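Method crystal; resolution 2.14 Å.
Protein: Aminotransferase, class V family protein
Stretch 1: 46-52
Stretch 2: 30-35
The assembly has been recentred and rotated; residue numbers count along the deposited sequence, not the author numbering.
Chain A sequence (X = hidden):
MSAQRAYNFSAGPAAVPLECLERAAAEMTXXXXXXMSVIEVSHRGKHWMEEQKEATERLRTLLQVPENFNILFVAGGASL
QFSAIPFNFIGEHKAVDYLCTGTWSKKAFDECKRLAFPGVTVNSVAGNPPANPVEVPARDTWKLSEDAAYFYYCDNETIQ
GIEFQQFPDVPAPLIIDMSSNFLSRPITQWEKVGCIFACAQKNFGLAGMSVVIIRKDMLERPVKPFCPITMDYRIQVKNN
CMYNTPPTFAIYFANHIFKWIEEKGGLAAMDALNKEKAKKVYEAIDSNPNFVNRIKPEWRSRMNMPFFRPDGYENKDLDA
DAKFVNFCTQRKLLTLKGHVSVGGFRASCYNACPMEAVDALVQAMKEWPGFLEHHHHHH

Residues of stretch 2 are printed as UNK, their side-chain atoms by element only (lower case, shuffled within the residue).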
# COMPACT_ATOMS: atom_id res chain seq x y z
N LYS A 46 21.78 0.14 2.38
CA LYS A 46 22.41 -0.52 1.23
C LYS A 46 21.65 -1.78 0.81
O LYS A 46 21.39 -2.00 -0.37
CB LYS A 46 23.87 -0.87 1.53
CG LYS A 46 24.72 -1.00 0.27
CD LYS A 46 25.84 -2.03 0.39
CE LYS A 46 26.42 -2.31 -0.99
NZ LYS A 46 27.58 -3.25 -0.98
N HIS A 47 21.28 -2.59 1.80
CA HIS A 47 20.57 -3.85 1.55
C HIS A 47 19.25 -3.67 0.81
O HIS A 47 18.98 -4.39 -0.14
CB HIS A 47 20.34 -4.61 2.84
CG HIS A 47 21.60 -5.05 3.51
ND1 HIS A 47 22.04 -4.50 4.70
CD2 HIS A 47 22.53 -5.97 3.15
CE1 HIS A 47 23.18 -5.07 5.04
NE2 HIS A 47 23.50 -5.96 4.13
N TRP A 48 18.42 -2.72 1.25
CA TRP A 48 17.12 -2.52 0.58
C TRP A 48 17.27 -1.98 -0.85
O TRP A 48 16.63 -2.48 -1.77
CB TRP A 48 16.14 -1.63 1.36
CG TRP A 48 14.91 -1.53 0.53
CD1 TRP A 48 14.48 -0.45 -0.19
CD2 TRP A 48 14.06 -2.61 0.17
NE1 TRP A 48 13.37 -0.78 -0.93
CE2 TRP A 48 13.09 -2.11 -0.73
CE3 TRP A 48 14.01 -3.97 0.54
CZ2 TRP A 48 12.07 -2.90 -1.24
CZ3 TRP A 48 12.99 -4.76 0.03
CH2 TRP A 48 12.04 -4.22 -0.86
N MET A 49 18.11 -0.97 -1.02
CA MET A 49 18.34 -0.40 -2.35
C MET A 49 18.82 -1.42 -3.39
O MET A 49 18.49 -1.30 -4.56
CB MET A 49 19.27 0.81 -2.27
CG MET A 49 18.57 2.03 -1.69
SD MET A 49 19.68 3.40 -1.34
CE MET A 49 20.08 3.99 -2.98
N GLU A 50 19.58 -2.43 -2.97
CA GLU A 50 19.95 -3.56 -3.84
C GLU A 50 18.75 -4.45 -4.19
O GLU A 50 18.58 -4.83 -5.35
CB GLU A 50 21.04 -4.41 -3.19
CG GLU A 50 22.42 -3.78 -3.18
CD GLU A 50 23.48 -4.71 -2.61
OE1 GLU A 50 23.28 -5.26 -1.50
OE2 GLU A 50 24.53 -4.90 -3.27
N GLU A 51 17.94 -4.78 -3.18
CA GLU A 51 16.77 -5.65 -3.39
C GLU A 51 15.79 -5.04 -4.39
O GLU A 51 15.31 -5.72 -5.29
CB GLU A 51 16.05 -5.92 -2.06
CG GLU A 51 14.77 -6.77 -2.15
CD GLU A 51 15.01 -8.22 -2.57
OE1 GLU A 51 16.17 -8.68 -2.62
OE2 GLU A 51 14.02 -8.92 -2.84
N GLN A 52 15.50 -3.75 -4.23
CA GLN A 52 14.53 -3.09 -5.09
C GLN A 52 15.06 -2.90 -6.49
O GLN A 52 14.32 -3.06 -7.46
CB GLN A 52 14.11 -1.75 -4.51
CG GLN A 52 12.98 -1.11 -5.31
CD GLN A 52 12.33 0.04 -4.60
OE1 GLN A 52 12.04 -0.04 -3.41
NE2 GLN A 52 12.05 1.12 -5.33
N UNK A 30 15.92 -13.21 9.95
CA UNK A 30 17.23 -12.80 9.50
C UNK A 30 17.36 -12.92 7.98
O UNK A 30 17.55 -14.01 7.45
o UNK A 30 20.04 -12.31 9.15
c UNK A 30 18.32 -13.62 10.20
n UNK A 30 20.43 -13.04 11.25
c UNK A 30 19.68 -12.94 10.15
N UNK A 31 17.25 -11.77 7.31
CA UNK A 31 17.26 -11.69 5.86
C UNK A 31 18.68 -11.46 5.33
O UNK A 31 19.33 -10.49 5.72
c UNK A 31 16.99 -7.11 1.37
c UNK A 31 16.59 -9.12 3.26
n UNK A 31 16.16 -10.69 1.72
c UNK A 31 16.32 -10.58 5.40
c UNK A 31 16.06 -11.28 2.96
c UNK A 31 17.10 -6.83 2.74
c UNK A 31 16.67 -8.37 0.92
c UNK A 31 16.47 -9.37 1.88
c UNK A 31 16.91 -7.83 3.69
c UNK A 31 16.32 -10.36 3.93
N UNK A 32 19.12 -12.35 4.44
CA UNK A 32 20.49 -12.43 3.91
C UNK A 32 21.61 -12.15 4.91
O UNK A 32 22.56 -11.42 4.62
n UNK A 32 22.66 -7.57 -0.09
c UNK A 32 21.49 -9.32 1.87
n UNK A 32 20.57 -7.15 -0.95
c UNK A 32 21.33 -7.77 -0.06
c UNK A 32 20.57 -10.07 2.82
n UNK A 32 20.77 -8.58 0.83
c UNK A 32 20.64 -11.59 2.63
N UNK A 33 21.48 -12.74 6.10
CA UNK A 33 22.49 -12.65 7.15
C UNK A 33 22.75 -11.20 7.64
O UNK A 33 23.85 -10.88 8.08
c UNK A 33 23.79 -13.35 6.67
n UNK A 33 25.75 -14.43 7.58
o UNK A 33 23.83 -14.63 8.72
c UNK A 33 24.46 -14.19 7.75
N UNK A 34 21.73 -10.35 7.56
CA UNK A 34 21.84 -8.93 7.94
C UNK A 34 21.67 -8.70 9.44
O UNK A 34 22.07 -7.65 9.96
o UNK A 34 19.47 -8.40 7.69
c UNK A 34 20.78 -8.10 7.21
N UNK A 35 21.08 -9.67 10.13
CA UNK A 35 20.71 -9.54 11.53
C UNK A 35 19.30 -9.01 11.75
O UNK A 35 18.90 -8.81 12.89
O HOH W 1 18.82 -8.32 -2.51

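Position 30 carries two side-chain carbons, the second holding one oxygen and one nitrogen, and nothing in it reaches the helix of stretch 1. Its oxygen instead lies 3.0 Å from the backbone N of position 35 and accepts a hydrogen bond from it, so an amide closes the loop on itself. Two carbons and a terminal amide make this Asn30.

Position 31 has one carbon leading into fused five- and six-membered rings of eight carbons and one nitrogen. The six-membered ring reaches the helix, with one of its carbons 3.7 Å from His47 O, another 3.6 Å from Glu51 OE1, and a more oblique approach to the ring of Trp48. Only an indole fits: Trp31. Both oxygens lie near the ring plane, at its edge, while Trp31 CH2 stands 4.4 Å from Trp48 CE3.

Position 32 is a chain of three carbons, a nitrogen, and a carbon bearing two more nitrogens, a guanidinium. One terminal nitrogen lies 2.8 Å from Glu50 OE1, which meets the group near its plane, while His47 CD2 lies over one face; this is Arg32. Its NH1 donates to Glu50 OE1 over that 2.8 Å, making a salt bridge, and its NH2 adds a weak hydrogen bond to the same Glu50 OE1 at 3.3 Å. His47 CD2 is 3.6 Å from Arg32 NH1. A water accepts a weak hydrogen bond from Arg32 NH2 at 2.6 Å and donates one to Glu51 OE1 at 2.7 Å.

Position 33 again has two carbons, the second with one oxygen and one nitrogen, but its end leads away from the helix and touches none of it. This is Asn33, whose phi of 61° and psi of 30° help form the type I' turn.

Position 34 has one carbon and one oxygen, and its CB sits over one face of the His47 ring, 4.4 Å from His47 CE1; this is Ser34. Ser34 OG donates to Trp31 O at 2.9 Å. The backbone bond from Ser34 N to Trp31 O, 3.0 Å, closes the turn.

Position 35 has no side-chain atoms and is Gly35. At phi 91° and psi 4°, a CB would jam against the carbonyl O of Ser34, so the backbone itself calls for glycine.

The rule is a tight turn presenting adjacent side chains to one helical surface. Trp31 packs its indole against His47, Trp48 and Glu51; Arg32 adds charge pairing with Glu50 and a water link to Glu51. His47 touches Trp31, Arg32 and Ser34, joining the parts of a compact contact that buries 314 Å².

Stretch 2, residues 30-35: NWRNSG
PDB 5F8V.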